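Local atomic coordinates of Ispd/ispf bifunctional enzyme (Campylobacter jejuni, PDB entry 1W55), a protein that makes 4-diphosphocytidyl-2-C-methyl-D-erythritol from CTP and methylerythritol phosphate and, in a second domain, cyclises its 2-phosphorylated derivative with release of CMP, for isoprenoid biosynthesis. Residues Phe208-Gly213 with Ser360-Tyr365. Sequence-based numbering, arbitrary orientation.
Sequences FEIFTG and SVNLKY
Val361 O is gripped by two donors: Gly213 N at 3.0 Å, tilted from the carbonyl plane, and a water that also bonds to Thr212 OG1. Around this oxygen 210-213 and 360-365 run antiparallel as neighbouring strands of the IspF-domain sheet, close to where the cytidylyltransferase region joins it. Phe211 and Leu363 form a hydrogen-bonded pair with both bonds in the carbonyl planes; Phe211 N to Leu363 O measures 2.7 Å and is nearly straight at the hydrogen (165°). Gly213 pairs likewise with Val361, though with both donors tilted from the planes, whereas Thr212 faces Asn362 as a non-hydrogen-bonded pair. Between Glu209 and Tyr365 the direct pattern gives way to a water, which donates to Glu209 O and accepts from Tyr365 N.

The sheet's two faces differ. On that of Val361 and Leu363, helix 248-260 covers Val361. Phe211 CG lies anti to the carbonyl carbon, beside the backbone N. The ring's edge is toward the Tyr365 face in an offset edge-to-face pair, centroids 5.5 Å apart and planes at 61°, with Phe211 CE1 3.7 Å from Tyr365 CZ. Phe298 of the next strand meets both rings, completing an aromatic cluster. On the other face, Ile210 CG2 rests 3.8 Å from Asn362 CG, the two side chains crossing at about a right angle. Here the hexamer takes over: Asn362 ND2 bonds to Ile210 O of a neighbouring subunit, and Lys364 NZ makes a salt bridge to Glu209 of that same neighbouring subunit. The Glu209 carboxylate, held by Lys364 and Arg335 of another neighbouring subunit, lies beside the Tyr365 ring, the two planes 21° apart, with OE2 3.8 Å from Tyr365 OH.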
ATOM      1  N   PHE A 208      -0.009  -6.621  19.224  1.00 32.41           N
ATOM      2  CA  PHE A 208      -1.299  -6.326  19.841  1.00 33.89           C
ATOM      3  C   PHE A 208      -1.607  -7.213  21.030  1.00 32.20           C
ATOM      4  O   PHE A 208      -2.724  -7.186  21.522  1.00 32.60           O
ATOM      5  CB  PHE A 208      -2.441  -6.381  18.810  1.00 35.40           C
ATOM      6  CG  PHE A 208      -2.350  -5.306  17.738  1.00 45.20           C
ATOM      7  CD1 PHE A 208      -2.424  -5.641  16.385  1.00 56.30           C
ATOM      8  CD2 PHE A 208      -2.163  -3.963  18.080  1.00 48.30           C
ATOM      9  CE1 PHE A 208      -2.322  -4.646  15.388  1.00 60.04           C
ATOM     10  CE2 PHE A 208      -2.058  -2.971  17.093  1.00 53.24           C
ATOM     11  CZ  PHE A 208      -2.142  -3.316  15.749  1.00 55.90           C
ATOM     12  N   GLU A 209      -0.624  -7.978  21.507  1.00 30.29           N
ATOM     13  CA  GLU A 209      -0.861  -8.869  22.653  1.00 30.57           C
ATOM     14  C   GLU A 209      -1.345  -8.109  23.867  1.00 29.25           C
ATOM     15  O   GLU A 209      -0.901  -6.978  24.153  1.00 30.34           O
ATOM     16  CB  GLU A 209       0.364  -9.736  23.007  1.00 30.70           C
ATOM     17  CG  GLU A 209       0.700 -10.768  21.945  1.00 34.73           C
ATOM     18  CD  GLU A 209       1.675 -11.855  22.402  1.00 42.12           C
ATOM     19  OE1 GLU A 209       1.637 -12.975  21.831  1.00 43.60           O
ATOM     20  OE2 GLU A 209       2.492 -11.603  23.302  1.00 37.41           O
ATOM     21  N   ILE A 210      -2.282  -8.726  24.566  1.00 26.78           N
ATOM     22  CA  ILE A 210      -2.846  -8.134  25.764  1.00 27.23           C
ATOM     23  C   ILE A 210      -2.710  -9.119  26.933  1.00 27.43           C
ATOM     24  O   ILE A 210      -3.032 -10.299  26.791  1.00 25.74           O
ATOM     25  CB  ILE A 210      -4.320  -7.681  25.518  1.00 26.59           C
ATOM     26  CG1 ILE A 210      -4.342  -6.549  24.482  1.00 26.64           C
ATOM     27  CG2 ILE A 210      -4.992  -7.238  26.818  1.00 21.20           C
ATOM     28  CD1 ILE A 210      -5.748  -6.095  24.054  1.00 25.77           C
ATOM     29  N   PHE A 211      -2.219  -8.619  28.070  1.00 26.89           N
ATOM     30  CA  PHE A 211      -1.918  -9.455  29.229  1.00 27.40           C
ATOM     31  C   PHE A 211      -2.936  -9.284  30.343  1.00 27.85           C
ATOM     32  O   PHE A 211      -3.283  -8.149  30.707  1.00 27.08           O
ATOM     33  CB  PHE A 211      -0.521  -9.125  29.761  1.00 27.71           C
ATOM     34  CG  PHE A 211       0.579  -9.498  28.824  1.00 26.49           C
ATOM     35  CD1 PHE A 211       0.702  -8.868  27.588  1.00 26.99           C
ATOM     36  CD2 PHE A 211       1.506 -10.470  29.183  1.00 25.63           C
ATOM     37  CE1 PHE A 211       1.717  -9.215  26.717  1.00 30.96           C
ATOM     38  CE2 PHE A 211       2.527 -10.823  28.320  1.00 30.49           C
ATOM     39  CZ  PHE A 211       2.630 -10.204  27.082  1.00 32.28           C
ATOM     40  N   THR A 212      -3.398 -10.408  30.885  1.00 27.94           N
ATOM     41  CA  THR A 212      -4.387 -10.407  31.960  1.00 31.22           C
ATOM     42  C   THR A 212      -3.706 -10.467  33.318  1.00 30.43           C
ATOM     43  O   THR A 212      -2.707 -11.162  33.473  1.00 29.29           O
ATOM     44  CB  THR A 212      -5.373 -11.624  31.849  1.00 33.15           C
ATOM     45  OG1 THR A 212      -6.228 -11.637  33.002  1.00 37.55           O
ATOM     46  CG2 THR A 212      -4.645 -12.979  32.002  1.00 30.74           C
ATOM     47  N   GLY A 213      -4.266  -9.755  34.292  1.00 29.70           N
ATOM     48  CA  GLY A 213      -3.825  -9.847  35.676  1.00 27.09           C
ATOM     49  C   GLY A 213      -5.004 -10.052  36.614  1.00 28.40           C
ATOM     50  O   GLY A 213      -6.090  -9.511  36.393  1.00 29.10           O
ATOM     51  N   SER A 360      -9.432  -7.378  38.317  1.00 29.55           N
ATOM     52  CA  SER A 360      -8.977  -7.813  37.003  1.00 30.79           C
ATOM     53  C   SER A 360      -8.477  -6.612  36.209  1.00 29.35           C
ATOM     54  O   SER A 360      -9.081  -5.532  36.220  1.00 29.89           O
ATOM     55  CB  SER A 360     -10.074  -8.516  36.193  1.00 28.79           C
ATOM     56  OG  SER A 360     -10.743  -9.477  36.974  1.00 40.83           O
ATOM     57  N   VAL A 361      -7.408  -6.845  35.470  1.00 27.87           N
ATOM     58  CA  VAL A 361      -6.731  -5.806  34.720  1.00 29.18           C
ATOM     59  C   VAL A 361      -6.345  -6.379  33.342  1.00 29.85           C
ATOM     60  O   VAL A 361      -6.086  -7.576  33.213  1.00 30.10           O
ATOM     61  CB  VAL A 361      -5.512  -5.394  35.566  1.00 31.12           C
ATOM     62  CG1 VAL A 361      -4.252  -5.234  34.763  1.00 32.19           C
ATOM     63  CG2 VAL A 361      -5.857  -4.215  36.460  1.00 29.19           C
ATOM     64  N   ASN A 362      -6.369  -5.537  32.312  1.00 30.37           N
ATOM     65  CA  ASN A 362      -5.814  -5.879  31.011  1.00 30.07           C
ATOM     66  C   ASN A 362      -4.716  -4.864  30.705  1.00 30.85           C
ATOM     67  O   ASN A 362      -4.914  -3.656  30.854  1.00 29.42           O
ATOM     68  CB  ASN A 362      -6.895  -5.866  29.918  1.00 30.62           C
ATOM     69  CG  ASN A 362      -7.472  -7.256  29.633  1.00 32.28           C
ATOM     70  OD1 ASN A 362      -7.080  -8.251  30.244  1.00 36.31           O
ATOM     71  ND2 ASN A 362      -8.393  -7.325  28.688  1.00 26.02           N
ATOM     72  N   LEU A 363      -3.548  -5.372  30.326  1.00 30.63           N
ATOM     73  CA  LEU A 363      -2.400  -4.556  29.969  1.00 31.52           C
ATOM     74  C   LEU A 363      -2.077  -4.798  28.501  1.00 32.36           C
ATOM     75  O   LEU A 363      -2.143  -5.939  28.026  1.00 31.62           O
ATOM     76  CB  LEU A 363      -1.173  -5.003  30.760  1.00 32.22           C
ATOM     77  CG  LEU A 363      -0.857  -4.614  32.192  1.00 34.26           C
ATOM     78  CD1 LEU A 363       0.574  -5.143  32.512  1.00 26.99           C
ATOM     79  CD2 LEU A 363      -0.970  -3.088  32.409  1.00 34.05           C
ATOM     80  N   LYS A 364      -1.712  -3.731  27.798  1.00 32.28           N
ATOM     81  CA  LYS A 364      -1.167  -3.840  26.446  1.00 32.21           C
ATOM     82  C   LYS A 364       0.232  -3.243  26.465  1.00 33.36           C
ATOM     83  O   LYS A 364       0.639  -2.652  27.469  1.00 33.99           O
ATOM     84  CB  LYS A 364      -2.029  -3.061  25.462  1.00 31.51           C
ATOM     85  CG  LYS A 364      -1.966  -1.567  25.676  1.00 29.21           C
ATOM     86  CD  LYS A 364      -2.894  -0.821  24.750  1.00 33.18           C
ATOM     87  CE  LYS A 364      -2.881   0.665  25.075  1.00 38.23           C
ATOM     88  NZ  LYS A 364      -3.438   1.501  23.979  1.00 42.43           N
ATOM     89  N   TYR A 365       0.957  -3.391  25.361  1.00 32.67           N
ATOM     90  CA  TYR A 365       2.250  -2.728  25.208  1.00 33.33           C
ATOM     91  C   TYR A 365       2.067  -1.247  24.947  1.00 33.59           C
ATOM     92  O   TYR A 365       1.225  -0.844  24.142  1.00 33.54           O
ATOM     93  CB  TYR A 365       3.060  -3.341  24.061  1.00 31.15           C
ATOM     94  CG  TYR A 365       3.456  -4.775  24.295  1.00 29.63           C
ATOM     95  CD1 TYR A 365       3.201  -5.749  23.328  1.00 31.54           C
ATOM     96  CD2 TYR A 365       4.105  -5.161  25.464  1.00 28.83           C
ATOM     97  CE1 TYR A 365       3.577  -7.073  23.513  1.00 28.72           C
ATOM     98  CE2 TYR A 365       4.478  -6.501  25.671  1.00 29.56           C
ATOM     99  CZ  TYR A 365       4.199  -7.445  24.683  1.00 33.99           C
ATOM    100  OH  TYR A 365       4.558  -8.762  24.856  1.00 38.31           O
TER
HETATM  101  O   HOH W   1      -0.216  -4.766  22.873  1.00 27.76           O
HETATM  102  O   HOH W   2      -7.787  -9.749  32.729  1.00 42.60           O